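Type III effector HopU1 (Pseudomonas syringae pv. tomato, PDB 3U0J) probably transfers ADP-ribose from NAD+ onto arginine side chains of target proteins. Local coordinates at residues A[93-98]-A[149-154]; A[99-104]-A[115-120]; A[119-124]-A[195-200]; A[132-137]-A[244-249]; A[168-173]-A[220-225]. One frame throughout, in Å; residues are numbered along the deposited sequence.

In the fold
The five contacts run from a helical half of the chain to a sheet half. Contacts 1 and 2 lie on the helical side: helix 89-99 packs on helix 145-162, and contact 2, nested inside the loop that contact 1 closes, joins the segment after helix 89-99 to the start of helix 116-126. Contact 3 continues down helix 116-126, shares E119 and V120 with contact 2, and joins that helix to the segment before strand 199-201. It touches contact 4, centres about 10 Å apart, which ties the loop at 132-137 to the segment leading into strand 248-257. Contacts 4 and 5 reach the same five-stranded sheet, centres about 18 Å apart.

Contact 1 (A[93-98]-A[149-154]); sequences SAIYMH and KMLSSA
L151 has the most surface buried here, and the fork of its two methyls is divided between two residues of helix 89-99. CD1 sits over the imidazole of H98, 3.8 Å from the ring centroid and 12° off the ring normal, a CH-pi contact made squarely over the face. With its CG anti to the backbone N, H98 carries the ring toward L151, and a chi2 of 84° turns its face; its ND1 is engaged with H147 NE2. The other branch, L151 CD2, meets I95 CG1 at 3.7 Å, with the two side chains crossing at about a right angle. The tip of I95 also reaches A154, one turn on, CD1 to CB 3.9 Å. A94 completes the set: its CB faces the other helix and lies 3.9 Å from M150 CB, and A94 and L151 are the residues whose CA atoms come closest, at 5.5 Å. This small residue fits the approach of the two short helical segments, whose axes come to 8.7 Å at 110°. F47 of helix 41-52 packs against both A94 and M150. With no hydrogen bond between the segments and all six touching residues buried, the association rests on apolar packing and one CH-pi contact.

Contact 2 (A[99-104]-A[115-120]); sequences TAQDYS and PLYREV
The straightest direct bond runs from L116 N to Y103 O, 2.8 Å long with an N-H...O angle of 146°; the donor stands above the carbonyl plane. Y103 O also receives P115 CA in a CA-H...O contact at 3.2 Å, so one strand carbonyl meets two successive residues. Q101 NE2 reaches Y117 OH directly in a weak bond, coming at the ring edge with amide and ring planes 70° apart. Y117 extends toward Q101 from the crowded first-torsion position (chi1 74°), its CG between the backbone N and the carbonyl carbon. A further bridge passes through a water, which donates to A100 O at 2.8 Å and accepts from Y117 N at 3.3 Å. In the next shell, S104 OG bonds T114 O and Y103 OH bonds L63 O. P115 occupies the N-cap position. The whole is a beta-hairpin (103-108 with 111-112) followed after a short link by helix 116-126, whose first two N-H groups are met by Y103 O and a water.

Contact 3 (A[119-124]-A[195-200]); sequences EVNNYL and PAFMST
Segment 119-124 of helix 116-126 runs past an irregular, mostly extended segment, 195-198, and the nearest CA atoms, those of N121 and A196, are 4.9 Å apart. No direct hydrogen bond joins the two backbones; L124 O meets P195 CB at 3.7 Å instead. The chain then leads into strand 199-201, paired with 241-243; T200 bonds I242 and, just before the strand, M198 bonds L244. The S-T-T sequence that begins at S199 resembles the Ser-Thr-Ser motif of arginine-specific ADP-ribosyltransferases, and S199 OG has a weak bond to E241, consistent with a place close to the NAD+ site. L124 and F197 both hold CG anti to the carbonyl carbon (chi1 -69° and -65°), and L124 CD1 comes obliquely to the ring, 3.6 Å from F197 CE2. V120 CG1 reaches the edge of the same ring. N121 OD1 lies in the ring plane at the edge, 3.9 Å from F197 CD2, and also touches A196 CB at 3.6 Å. The other arm of that amide, N121 ND2, donates to a water at 2.8 Å, which in turn donates to F197 O. H98 packs edge-to-face with F197, and L151 and S152 of helix 145-162 also touch that ring.

Contact 4 (A[132-137]-A[244-249]); sequences GREAEI and LPMMSE
E134 OE1 is the best-held polar atom, gripped by two donors from outside the two segments, H37 N and N156 ND2. On the other oxygen, E134 OE2 takes one water at 2.8 Å and a second in a longer, weak bond. Both waters lead across to M246: the first also donates to M246 O at 3.0 Å, and the second accepts from M246 N at 2.8 Å. The extended chain of E134 beyond CG carries the carboxylate to these waters. M246 packs against G132, E134 and I137, its side chain bent at chi3 so that CE lies 3.4 Å from G132 O and 4.0 Å from E134 CG. M247 CG meets G132 O at 3.5 Å, and R133 crosses M247 at about a right angle. At phi 83° and psi -3°, a CB on G132 would press on the preceding carbonyl O and clash with M247 CE, so this backbone suits a residue without a side chain. R133, exposed to solvent, runs extended from CG to NE, and its NH2 forms a salt bridge with E249 OE1 at 3.0 Å, planes 50° apart; E249 OE2 also pairs with R191. Loop 132-137 is thus tied to the segment leading into strand 248-257, E249 alone lying on the strand, by water-mediated bonds, methionine packing and one ion pair, and the charge on E134 is probably well stabilised by its donors.

Contact 5 (A[168-173]-A[220-225]); sequences VYRGIR and FQISLK
On one face of this strand pair V168, R170, F220 and I222 line up, while Y169 and Q221 occupy the other. Y169 and Q221 lie side by side, pointing the same way, with ring and amide planes 79° apart and Y169 CE1 3.9 Å from Q221 CG. R170 and I222 are also side by side, R170 CG to I222 CD1 being 4.1 Å. V168 and L224 instead cross at about a right angle, and V168 CG2 meets L224 CD1 at 3.4 Å. I172 comes obliquely upon F220, placing its CG1 at the ring edge, 3.8 Å from F220 CE2. The R170 chain bends at chi2 and chi3, which brings one face of its guanidinium against I172 CD1, 3.5 Å above the plane and offset toward the rim of the group. An antiparallel ladder places these side chains on their faces: the axes of the two short strand segments run at 151°, with V168-I222 and R170-F220 as hydrogen-bonded pairs around the non-hydrogen-bonded pair Y169-Q221. V168 N to I222 O measures 2.8 Å. R170 sits in a Y-R-G sequence like that carrying the arginine of the R-S-E class of ADP-ribosyltransferases, so a part in NAD+ binding is plausible. The backbone bonds hold strand 167-172 against strand 218-224; within the two segments R170 has apolar neighbours (V168, I172, F220, I222), with T200 beside them, which could hold its guanidinium in a defined setting.

Contact 1 (A[93-98]-A[149-154])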
# COMPACT_ATOMS: atom_id res chain seq x y z
N SER A 93 -0.57 -0.21 13.21
CA SER A 93 -1.46 0.94 13.04
C SER A 93 -1.23 1.67 11.72
O SER A 93 -2.18 2.11 11.07
CB SER A 93 -1.31 1.92 14.22
OG SER A 93 -1.56 1.28 15.45
N ALA A 94 0.03 1.81 11.33
CA ALA A 94 0.34 2.47 10.08
C ALA A 94 -0.23 1.63 8.93
O ALA A 94 -0.84 2.17 8.01
CB ALA A 94 1.82 2.65 9.94
N ILE A 95 -0.07 0.32 8.99
CA ILE A 95 -0.66 -0.49 7.92
C ILE A 95 -2.18 -0.33 7.93
O ILE A 95 -2.79 -0.05 6.90
CB ILE A 95 -0.36 -1.97 8.09
CG1 ILE A 95 1.11 -2.26 7.84
CG2 ILE A 95 -1.23 -2.78 7.16
CD1 ILE A 95 1.49 -3.64 8.29
N TYR A 96 -2.79 -0.52 9.09
CA TYR A 96 -4.23 -0.38 9.23
C TYR A 96 -4.71 0.95 8.64
O TYR A 96 -5.57 0.96 7.76
CB TYR A 96 -4.65 -0.48 10.70
CG TYR A 96 -6.15 -0.48 10.92
CD1 TYR A 96 -6.86 0.71 10.97
CD2 TYR A 96 -6.84 -1.67 11.12
CE1 TYR A 96 -8.24 0.72 11.20
CE2 TYR A 96 -8.21 -1.68 11.34
CZ TYR A 96 -8.91 -0.49 11.38
OH TYR A 96 -10.28 -0.50 11.59
N MET A 97 -4.13 2.05 9.11
CA MET A 97 -4.58 3.38 8.71
C MET A 97 -4.39 3.61 7.22
O MET A 97 -5.18 4.31 6.59
CB MET A 97 -3.85 4.47 9.50
CG MET A 97 -4.31 4.57 10.93
SD MET A 97 -3.36 5.76 11.88
CE MET A 97 -4.70 6.39 12.85
N HIS A 98 -3.37 2.99 6.64
CA HIS A 98 -3.15 3.11 5.20
C HIS A 98 -4.16 2.31 4.36
O HIS A 98 -4.43 2.68 3.21
CB HIS A 98 -1.72 2.70 4.86
CG HIS A 98 -1.25 3.21 3.54
ND1 HIS A 98 -0.71 4.47 3.38
CD2 HIS A 98 -1.20 2.62 2.32
CE1 HIS A 98 -0.36 4.64 2.11
NE2 HIS A 98 -0.64 3.53 1.45
N LYS A 149 7.56 6.55 6.90
CA LYS A 149 8.64 5.80 7.51
C LYS A 149 8.06 4.63 8.28
O LYS A 149 8.56 3.52 8.18
CB LYS A 149 9.53 6.69 8.40
CG LYS A 149 10.15 7.88 7.67
CD LYS A 149 11.35 8.45 8.42
CE LYS A 149 11.02 8.83 9.87
NZ LYS A 149 12.23 9.22 10.66
N MET A 150 6.98 4.87 9.02
CA MET A 150 6.42 3.80 9.83
C MET A 150 5.95 2.67 8.94
O MET A 150 6.22 1.50 9.23
CB MET A 150 5.31 4.30 10.75
CG MET A 150 5.18 3.51 12.06
SD MET A 150 6.71 3.16 12.98
CE MET A 150 6.10 1.78 13.85
N LEU A 151 5.28 3.00 7.83
CA LEU A 151 4.76 1.97 6.92
C LEU A 151 5.91 1.20 6.29
O LEU A 151 5.88 -0.04 6.21
CB LEU A 151 3.89 2.58 5.83
CG LEU A 151 2.59 1.86 5.44
CD1 LEU A 151 2.30 2.04 3.97
CD2 LEU A 151 2.60 0.40 5.79
N SER A 152 6.94 1.91 5.85
CA SER A 152 8.10 1.25 5.30
C SER A 152 8.66 0.25 6.31
O SER A 152 8.88 -0.91 5.99
CB SER A 152 9.16 2.25 4.90
OG SER A 152 8.73 3.06 3.81
N SER A 153 8.88 0.70 7.54
CA SER A 153 9.40 -0.19 8.57
C SER A 153 8.50 -1.40 8.74
O SER A 153 8.98 -2.52 8.83
CB SER A 153 9.56 0.54 9.90
OG SER A 153 10.09 -0.31 10.90
N ALA A 154 7.19 -1.17 8.77
CA ALA A 154 6.26 -2.27 8.97
C ALA A 154 6.49 -3.33 7.92
O ALA A 154 6.65 -4.51 8.24
CB ALA A 154 4.84 -1.78 8.92

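Contact 2 (A[99-104]-A[115-120])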
# COMPACT_ATOMS: atom_id res chain seq x y z
N THR A 99 -4.71 1.23 4.91
CA THR A 99 -5.64 0.38 4.16
C THR A 99 -7.08 0.82 4.36
O THR A 99 -8.01 0.24 3.79
CB THR A 99 -5.55 -1.10 4.60
OG1 THR A 99 -5.94 -1.23 5.98
CG2 THR A 99 -4.15 -1.63 4.40
N ALA A 100 -7.26 1.86 5.17
CA ALA A 100 -8.59 2.31 5.55
C ALA A 100 -9.02 3.50 4.72
O ALA A 100 -8.23 4.12 4.02
CB ALA A 100 -8.63 2.67 7.03
N GLN A 101 -10.30 3.84 4.85
CA GLN A 101 -10.87 4.90 4.06
C GLN A 101 -11.34 6.00 5.00
O GLN A 101 -11.97 6.95 4.55
CB GLN A 101 -12.07 4.35 3.29
CG GLN A 101 -12.08 4.63 1.81
CD GLN A 101 -11.02 3.85 1.02
OE1 GLN A 101 -10.69 2.70 1.34
NE2 GLN A 101 -10.50 4.48 -0.04
N ASP A 102 -11.03 5.87 6.30
CA ASP A 102 -11.62 6.72 7.34
C ASP A 102 -10.78 7.82 7.89
O ASP A 102 -11.26 8.56 8.73
CB ASP A 102 -11.97 5.91 8.57
CG ASP A 102 -12.61 4.61 8.25
OD1 ASP A 102 -13.39 4.57 7.26
OD2 ASP A 102 -12.34 3.64 9.00
N TYR A 103 -9.51 7.93 7.49
CA TYR A 103 -8.65 8.97 8.06
C TYR A 103 -8.24 9.97 7.00
O TYR A 103 -8.02 9.61 5.84
CB TYR A 103 -7.39 8.36 8.72
CG TYR A 103 -7.73 7.20 9.59
CD1 TYR A 103 -8.12 7.39 10.89
CD2 TYR A 103 -7.70 5.91 9.11
CE1 TYR A 103 -8.45 6.35 11.69
CE2 TYR A 103 -8.04 4.85 9.90
CZ TYR A 103 -8.41 5.08 11.20
OH TYR A 103 -8.76 4.04 12.04
N SER A 104 -8.15 11.23 7.40
CA SER A 104 -7.60 12.27 6.55
C SER A 104 -6.84 13.27 7.42
O SER A 104 -7.19 13.50 8.59
CB SER A 104 -8.71 12.97 5.74
OG SER A 104 -8.20 14.12 5.09
N PRO A 115 -8.61 10.84 1.83
CA PRO A 115 -8.09 9.75 2.66
C PRO A 115 -6.57 9.70 2.72
O PRO A 115 -5.89 9.97 1.73
CB PRO A 115 -8.61 8.49 1.96
CG PRO A 115 -9.77 8.94 1.19
CD PRO A 115 -9.50 10.36 0.76
N LEU A 116 -6.04 9.33 3.88
CA LEU A 116 -4.61 9.30 4.12
C LEU A 116 -3.79 8.58 3.02
O LEU A 116 -2.79 9.11 2.52
CB LEU A 116 -4.32 8.69 5.49
CG LEU A 116 -2.85 8.64 5.89
CD1 LEU A 116 -2.34 9.99 6.24
CD2 LEU A 116 -2.68 7.74 7.07
N TYR A 117 -4.22 7.38 2.63
CA TYR A 117 -3.42 6.59 1.71
C TYR A 117 -3.30 7.31 0.38
O TYR A 117 -2.27 7.23 -0.30
CB TYR A 117 -4.01 5.19 1.49
CG TYR A 117 -5.26 5.16 0.62
CD1 TYR A 117 -5.17 5.08 -0.76
CD2 TYR A 117 -6.52 5.18 1.19
CE1 TYR A 117 -6.30 5.04 -1.54
CE2 TYR A 117 -7.65 5.14 0.42
CZ TYR A 117 -7.53 5.08 -0.95
OH TYR A 117 -8.67 5.04 -1.72
N ARG A 118 -4.35 8.03 0.01
CA ARG A 118 -4.30 8.74 -1.26
C ARG A 118 -3.40 9.97 -1.21
O ARG A 118 -2.65 10.21 -2.13
CB ARG A 118 -5.69 9.14 -1.72
CG ARG A 118 -5.75 9.55 -3.18
CD ARG A 118 -7.17 9.75 -3.58
NE ARG A 118 -7.95 8.52 -3.55
CZ ARG A 118 -7.79 7.53 -4.43
NH1 ARG A 118 -6.84 7.63 -5.37
NH2 ARG A 118 -8.55 6.45 -4.37
N GLU A 119 -3.46 10.73 -0.13
CA GLU A 119 -2.62 11.90 0.01
C GLU A 119 -1.16 11.47 -0.00
O GLU A 119 -0.32 12.10 -0.64
CB GLU A 119 -2.95 12.67 1.28
CG GLU A 119 -2.08 13.89 1.53
CD GLU A 119 -2.49 14.67 2.76
OE1 GLU A 119 -3.42 14.23 3.48
OE2 GLU A 119 -1.89 15.75 3.01
N VAL A 120 -0.87 10.37 0.69
CA VAL A 120 0.50 9.86 0.81
C VAL A 120 1.00 9.29 -0.50
O VAL A 120 2.06 9.67 -0.98
CB VAL A 120 0.62 8.80 1.93
CG1 VAL A 120 1.91 8.00 1.79
CG2 VAL A 120 0.56 9.49 3.28
O HOH W 1 -6.22 5.94 4.81

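Contact 3 (A[119-124]-A[195-200])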
# COMPACT_ATOMS: atom_id res chain seq x y z
N GLU A 119 -3.46 10.73 -0.13
CA GLU A 119 -2.62 11.90 0.01
C GLU A 119 -1.16 11.47 -0.00
O GLU A 119 -0.32 12.10 -0.64
CB GLU A 119 -2.95 12.67 1.28
CG GLU A 119 -2.08 13.89 1.53
CD GLU A 119 -2.49 14.67 2.76
OE1 GLU A 119 -3.42 14.23 3.48
OE2 GLU A 119 -1.89 15.75 3.01
N VAL A 120 -0.87 10.37 0.69
CA VAL A 120 0.50 9.86 0.81
C VAL A 120 1.00 9.29 -0.50
O VAL A 120 2.06 9.67 -0.98
CB VAL A 120 0.62 8.80 1.93
CG1 VAL A 120 1.91 8.00 1.79
CG2 VAL A 120 0.56 9.49 3.28
N ASN A 121 0.22 8.40 -1.09
CA ASN A 121 0.57 7.80 -2.38
C ASN A 121 0.80 8.89 -3.41
O ASN A 121 1.83 8.90 -4.08
CB ASN A 121 -0.52 6.85 -2.86
CG ASN A 121 -0.50 5.53 -2.11
OD1 ASN A 121 0.40 5.27 -1.31
ND2 ASN A 121 -1.48 4.69 -2.37
N ASN A 122 -0.15 9.82 -3.51
CA ASN A 122 -0.02 10.92 -4.45
C ASN A 122 1.24 11.75 -4.20
O ASN A 122 1.95 12.10 -5.15
CB ASN A 122 -1.28 11.79 -4.46
CG ASN A 122 -2.31 11.27 -5.44
OD1 ASN A 122 -2.19 10.16 -5.94
ND2 ASN A 122 -3.33 12.07 -5.71
N TYR A 123 1.49 12.05 -2.94
CA TYR A 123 2.71 12.76 -2.54
C TYR A 123 3.96 12.02 -3.03
O TYR A 123 4.80 12.59 -3.69
CB TYR A 123 2.78 12.93 -1.01
CG TYR A 123 4.16 13.30 -0.56
CD1 TYR A 123 5.07 12.32 -0.16
CD2 TYR A 123 4.59 14.62 -0.56
CE1 TYR A 123 6.35 12.66 0.24
CE2 TYR A 123 5.87 14.96 -0.17
CZ TYR A 123 6.75 13.98 0.23
OH TYR A 123 8.03 14.32 0.61
N LEU A 124 4.07 10.74 -2.72
CA LEU A 124 5.22 9.97 -3.19
C LEU A 124 5.37 9.97 -4.71
O LEU A 124 6.50 10.01 -5.20
CB LEU A 124 5.18 8.54 -2.67
CG LEU A 124 5.42 8.38 -1.18
CD1 LEU A 124 5.06 6.96 -0.74
CD2 LEU A 124 6.85 8.71 -0.85
N PRO A 195 6.15 4.58 -7.62
CA PRO A 195 6.83 5.28 -6.52
C PRO A 195 6.11 5.12 -5.20
O PRO A 195 6.74 5.20 -4.14
CB PRO A 195 6.80 6.75 -6.96
CG PRO A 195 6.67 6.68 -8.48
CD PRO A 195 5.84 5.46 -8.76
N ALA A 196 4.80 4.89 -5.23
CA ALA A 196 4.06 4.75 -3.99
C ALA A 196 4.04 3.30 -3.52
O ALA A 196 4.71 2.45 -4.09
CB ALA A 196 2.66 5.30 -4.15
N PHE A 197 3.27 3.01 -2.47
CA PHE A 197 3.13 1.66 -1.93
C PHE A 197 2.13 0.88 -2.76
O PHE A 197 0.93 1.12 -2.61
CB PHE A 197 2.60 1.75 -0.49
CG PHE A 197 3.53 2.41 0.46
CD1 PHE A 197 4.55 1.70 1.06
CD2 PHE A 197 3.41 3.75 0.73
CE1 PHE A 197 5.43 2.32 1.92
CE2 PHE A 197 4.29 4.38 1.58
CZ PHE A 197 5.30 3.66 2.19
N MET A 198 2.57 -0.04 -3.60
CA MET A 198 1.61 -0.81 -4.40
C MET A 198 0.80 -1.79 -3.58
O MET A 198 1.31 -2.48 -2.69
CB MET A 198 2.26 -1.55 -5.56
CG MET A 198 1.25 -1.83 -6.67
SD MET A 198 1.84 -2.91 -7.97
CE MET A 198 2.92 -1.81 -8.85
N SER A 199 -0.49 -1.83 -3.88
CA SER A 199 -1.40 -2.68 -3.15
C SER A 199 -1.95 -3.69 -4.11
O SER A 199 -2.38 -3.35 -5.21
CB SER A 199 -2.54 -1.84 -2.57
OG SER A 199 -3.52 -2.67 -2.00
N THR A 200 -1.94 -4.95 -3.72
CA THR A 200 -2.31 -6.02 -4.63
C THR A 200 -3.12 -7.06 -3.88
O THR A 200 -3.16 -7.04 -2.65
CB THR A 200 -1.06 -6.68 -5.24
OG1 THR A 200 -0.39 -7.48 -4.24
CG2 THR A 200 -0.08 -5.62 -5.79
O HOH W 2 -1.39 2.10 -1.20

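Contact 4 (A[132-137]-A[244-249])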
# COMPACT_ATOMS: atom_id res chain seq x y z
N GLY A 132 13.34 8.86 -4.08
CA GLY A 132 12.10 8.18 -3.76
C GLY A 132 12.38 6.84 -3.10
O GLY A 132 11.45 6.14 -2.68
N ARG A 133 13.66 6.49 -3.00
CA ARG A 133 14.07 5.22 -2.40
C ARG A 133 14.32 5.30 -0.88
O ARG A 133 14.34 6.39 -0.30
CB ARG A 133 15.29 4.66 -3.14
CG ARG A 133 14.97 4.28 -4.57
CD ARG A 133 16.04 3.39 -5.15
NE ARG A 133 15.58 2.63 -6.32
CZ ARG A 133 15.38 3.15 -7.52
NH1 ARG A 133 15.58 4.45 -7.73
NH2 ARG A 133 14.97 2.38 -8.53
N GLU A 134 14.49 4.13 -0.25
CA GLU A 134 14.63 4.04 1.22
C GLU A 134 15.98 4.54 1.70
O GLU A 134 16.18 4.70 2.91
CB GLU A 134 14.43 2.60 1.72
CG GLU A 134 12.99 2.09 1.73
CD GLU A 134 12.91 0.67 2.27
OE1 GLU A 134 13.70 0.35 3.19
OE2 GLU A 134 12.07 -0.13 1.78
N ALA A 135 16.91 4.77 0.78
CA ALA A 135 18.17 5.40 1.14
C ALA A 135 17.94 6.85 1.57
O ALA A 135 18.75 7.44 2.30
CB ALA A 135 19.15 5.33 -0.02
N GLU A 136 16.82 7.43 1.13
CA GLU A 136 16.53 8.84 1.37
C GLU A 136 15.17 9.12 2.05
O GLU A 136 14.60 10.18 1.83
CB GLU A 136 16.63 9.64 0.05
CG GLU A 136 18.07 9.95 -0.40
CD GLU A 136 18.16 10.66 -1.76
OE1 GLU A 136 17.61 11.79 -1.91
OE2 GLU A 136 18.81 10.10 -2.68
N ILE A 137 14.67 8.20 2.89
CA ILE A 137 13.35 8.38 3.52
C ILE A 137 13.30 9.51 4.55
O ILE A 137 12.21 9.95 4.96
CB ILE A 137 12.80 7.10 4.22
CG1 ILE A 137 13.62 5.87 3.89
CG2 ILE A 137 11.31 6.87 3.89
CD1 ILE A 137 12.82 4.59 4.13
N LEU A 244 3.65 -3.64 -1.50
CA LEU A 244 5.07 -3.53 -1.86
C LEU A 244 5.68 -2.27 -1.28
O LEU A 244 5.00 -1.28 -1.11
CB LEU A 244 5.25 -3.48 -3.37
CG LEU A 244 5.05 -4.77 -4.18
CD1 LEU A 244 5.40 -5.95 -3.33
CD2 LEU A 244 3.62 -4.88 -4.59
N PRO A 245 6.99 -2.29 -1.00
CA PRO A 245 7.70 -1.09 -0.55
C PRO A 245 7.72 -0.01 -1.63
O PRO A 245 7.60 -0.36 -2.80
CB PRO A 245 9.13 -1.59 -0.32
CG PRO A 245 9.03 -3.08 -0.24
CD PRO A 245 7.88 -3.46 -1.11
N MET A 246 7.90 1.25 -1.25
CA MET A 246 8.09 2.35 -2.21
C MET A 246 9.03 1.95 -3.36
O MET A 246 9.95 1.16 -3.17
CB MET A 246 8.68 3.58 -1.50
CG MET A 246 7.80 4.25 -0.47
SD MET A 246 8.74 5.50 0.43
CE MET A 246 10.39 4.85 0.33
N MET A 247 8.80 2.53 -4.54
CA MET A 247 9.71 2.34 -5.68
C MET A 247 9.87 0.89 -6.13
O MET A 247 10.97 0.45 -6.47
CB MET A 247 11.08 2.95 -5.42
CG MET A 247 11.15 4.44 -5.73
SD MET A 247 10.69 4.85 -7.43
CE MET A 247 10.06 6.49 -7.18
N SER A 248 8.76 0.15 -6.15
CA SER A 248 8.77 -1.19 -6.72
C SER A 248 8.84 -1.10 -8.23
O SER A 248 8.25 -0.21 -8.86
CB SER A 248 7.52 -1.94 -6.30
OG SER A 248 6.39 -1.34 -6.89
N GLU A 249 9.55 -2.05 -8.82
CA GLU A 249 9.92 -1.98 -10.22
C GLU A 249 9.54 -3.28 -10.93
O GLU A 249 9.81 -4.37 -10.40
CB GLU A 249 11.43 -1.78 -10.29
CG GLU A 249 11.90 -0.87 -11.40
CD GLU A 249 13.14 -0.07 -11.03
OE1 GLU A 249 13.39 0.18 -9.82
OE2 GLU A 249 13.86 0.32 -11.98
O HOH W 3 8.96 1.32 1.32
O HOH W 4 11.89 0.45 -0.97

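Contact 5 (A[168-173]-A[220-225])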
# COMPACT_ATOMS: atom_id res chain seq x y z
N VAL A 168 0.01 -12.25 -7.55
CA VAL A 168 -1.02 -11.41 -6.98
C VAL A 168 -1.59 -10.63 -8.14
O VAL A 168 -1.03 -10.68 -9.25
CB VAL A 168 -0.45 -10.41 -5.99
CG1 VAL A 168 0.10 -11.12 -4.78
CG2 VAL A 168 0.62 -9.56 -6.66
N TYR A 169 -2.68 -9.90 -7.89
CA TYR A 169 -3.44 -9.23 -8.93
C TYR A 169 -3.77 -7.79 -8.53
O TYR A 169 -3.81 -7.47 -7.34
CB TYR A 169 -4.73 -9.99 -9.23
CG TYR A 169 -4.51 -11.44 -9.62
CD1 TYR A 169 -4.30 -11.81 -10.96
CD2 TYR A 169 -4.50 -12.45 -8.66
CE1 TYR A 169 -4.09 -13.12 -11.31
CE2 TYR A 169 -4.30 -13.77 -9.00
CZ TYR A 169 -4.09 -14.10 -10.32
OH TYR A 169 -3.90 -15.43 -10.63
N ARG A 170 -4.01 -6.96 -9.54
CA ARG A 170 -4.34 -5.54 -9.39
C ARG A 170 -5.38 -5.23 -10.43
O ARG A 170 -5.25 -5.65 -11.58
CB ARG A 170 -3.15 -4.67 -9.75
CG ARG A 170 -2.33 -4.19 -8.60
CD ARG A 170 -2.85 -2.88 -8.06
NE ARG A 170 -2.33 -1.71 -8.76
CZ ARG A 170 -2.65 -0.47 -8.42
NH1 ARG A 170 -3.48 -0.26 -7.38
NH2 ARG A 170 -2.14 0.56 -9.11
N GLY A 171 -6.38 -4.46 -10.06
CA GLY A 171 -7.35 -3.98 -11.02
C GLY A 171 -7.30 -2.48 -11.04
O GLY A 171 -7.32 -1.84 -9.99
N ILE A 172 -7.23 -1.92 -12.24
CA ILE A 172 -7.17 -0.48 -12.47
C ILE A 172 -8.29 -0.11 -13.45
O ILE A 172 -8.68 -0.94 -14.27
CB ILE A 172 -5.77 -0.10 -13.04
CG1 ILE A 172 -4.75 -0.05 -11.92
CG2 ILE A 172 -5.77 1.24 -13.73
CD1 ILE A 172 -5.29 0.70 -10.71
N ARG A 173 -8.80 1.11 -13.35
CA ARG A 173 -9.74 1.65 -14.35
C ARG A 173 -9.09 2.85 -15.08
O ARG A 173 -8.69 3.84 -14.44
CB ARG A 173 -11.04 2.08 -13.68
CG ARG A 173 -12.11 2.55 -14.64
CD ARG A 173 -13.31 3.09 -13.87
NE ARG A 173 -14.27 3.72 -14.76
CZ ARG A 173 -15.28 3.09 -15.34
NH1 ARG A 173 -15.48 1.79 -15.11
NH2 ARG A 173 -16.10 3.75 -16.16
N PHE A 220 -3.70 -6.35 -13.85
CA PHE A 220 -2.28 -6.62 -13.72
C PHE A 220 -2.10 -7.97 -13.06
O PHE A 220 -2.60 -8.22 -11.96
CB PHE A 220 -1.61 -5.56 -12.86
CG PHE A 220 -1.46 -4.24 -13.54
CD1 PHE A 220 -0.36 -3.96 -14.31
CD2 PHE A 220 -2.44 -3.27 -13.41
CE1 PHE A 220 -0.22 -2.73 -14.94
CE2 PHE A 220 -2.29 -2.03 -14.04
CZ PHE A 220 -1.18 -1.77 -14.80
N GLN A 221 -1.38 -8.86 -13.73
CA GLN A 221 -1.05 -10.13 -13.14
C GLN A 221 0.40 -10.09 -12.80
O GLN A 221 1.25 -10.13 -13.69
CB GLN A 221 -1.33 -11.26 -14.10
CG GLN A 221 -0.93 -12.60 -13.54
CD GLN A 221 -1.19 -13.70 -14.53
OE1 GLN A 221 -2.32 -13.87 -15.00
NE2 GLN A 221 -0.14 -14.44 -14.87
N ILE A 222 0.69 -9.99 -11.52
CA ILE A 222 2.03 -9.71 -11.03
C ILE A 222 2.59 -10.92 -10.31
O ILE A 222 1.92 -11.51 -9.45
CB ILE A 222 1.99 -8.55 -10.05
CG1 ILE A 222 1.14 -7.43 -10.64
CG2 ILE A 222 3.37 -8.10 -9.70
CD1 ILE A 222 0.99 -6.25 -9.72
N SER A 223 3.80 -11.32 -10.66
CA SER A 223 4.47 -12.33 -9.88
C SER A 223 5.60 -11.66 -9.10
O SER A 223 6.44 -10.95 -9.67
CB SER A 223 4.99 -13.47 -10.76
OG SER A 223 6.07 -13.04 -11.55
N LEU A 224 5.58 -11.87 -7.79
CA LEU A 224 6.46 -11.16 -6.89
C LEU A 224 7.54 -12.08 -6.41
O LEU A 224 7.29 -13.26 -6.09
CB LEU A 224 5.66 -10.67 -5.69
CG LEU A 224 4.50 -9.72 -6.01
CD1 LEU A 224 3.54 -9.65 -4.84
CD2 LEU A 224 5.04 -8.34 -6.35
N LYS A 225 8.75 -11.56 -6.34
CA LYS A 225 9.81 -12.25 -5.65
C LYS A 225 9.70 -11.94 -4.15
O LYS A 225 10.00 -12.79 -3.31
CB LYS A 225 11.17 -11.82 -6.19
CG LYS A 225 11.34 -12.07 -7.67
CD LYS A 225 12.74 -11.68 -8.15
CE LYS A 225 12.93 -12.01 -9.61
NZ LYS A 225 14.34 -11.77 -10.04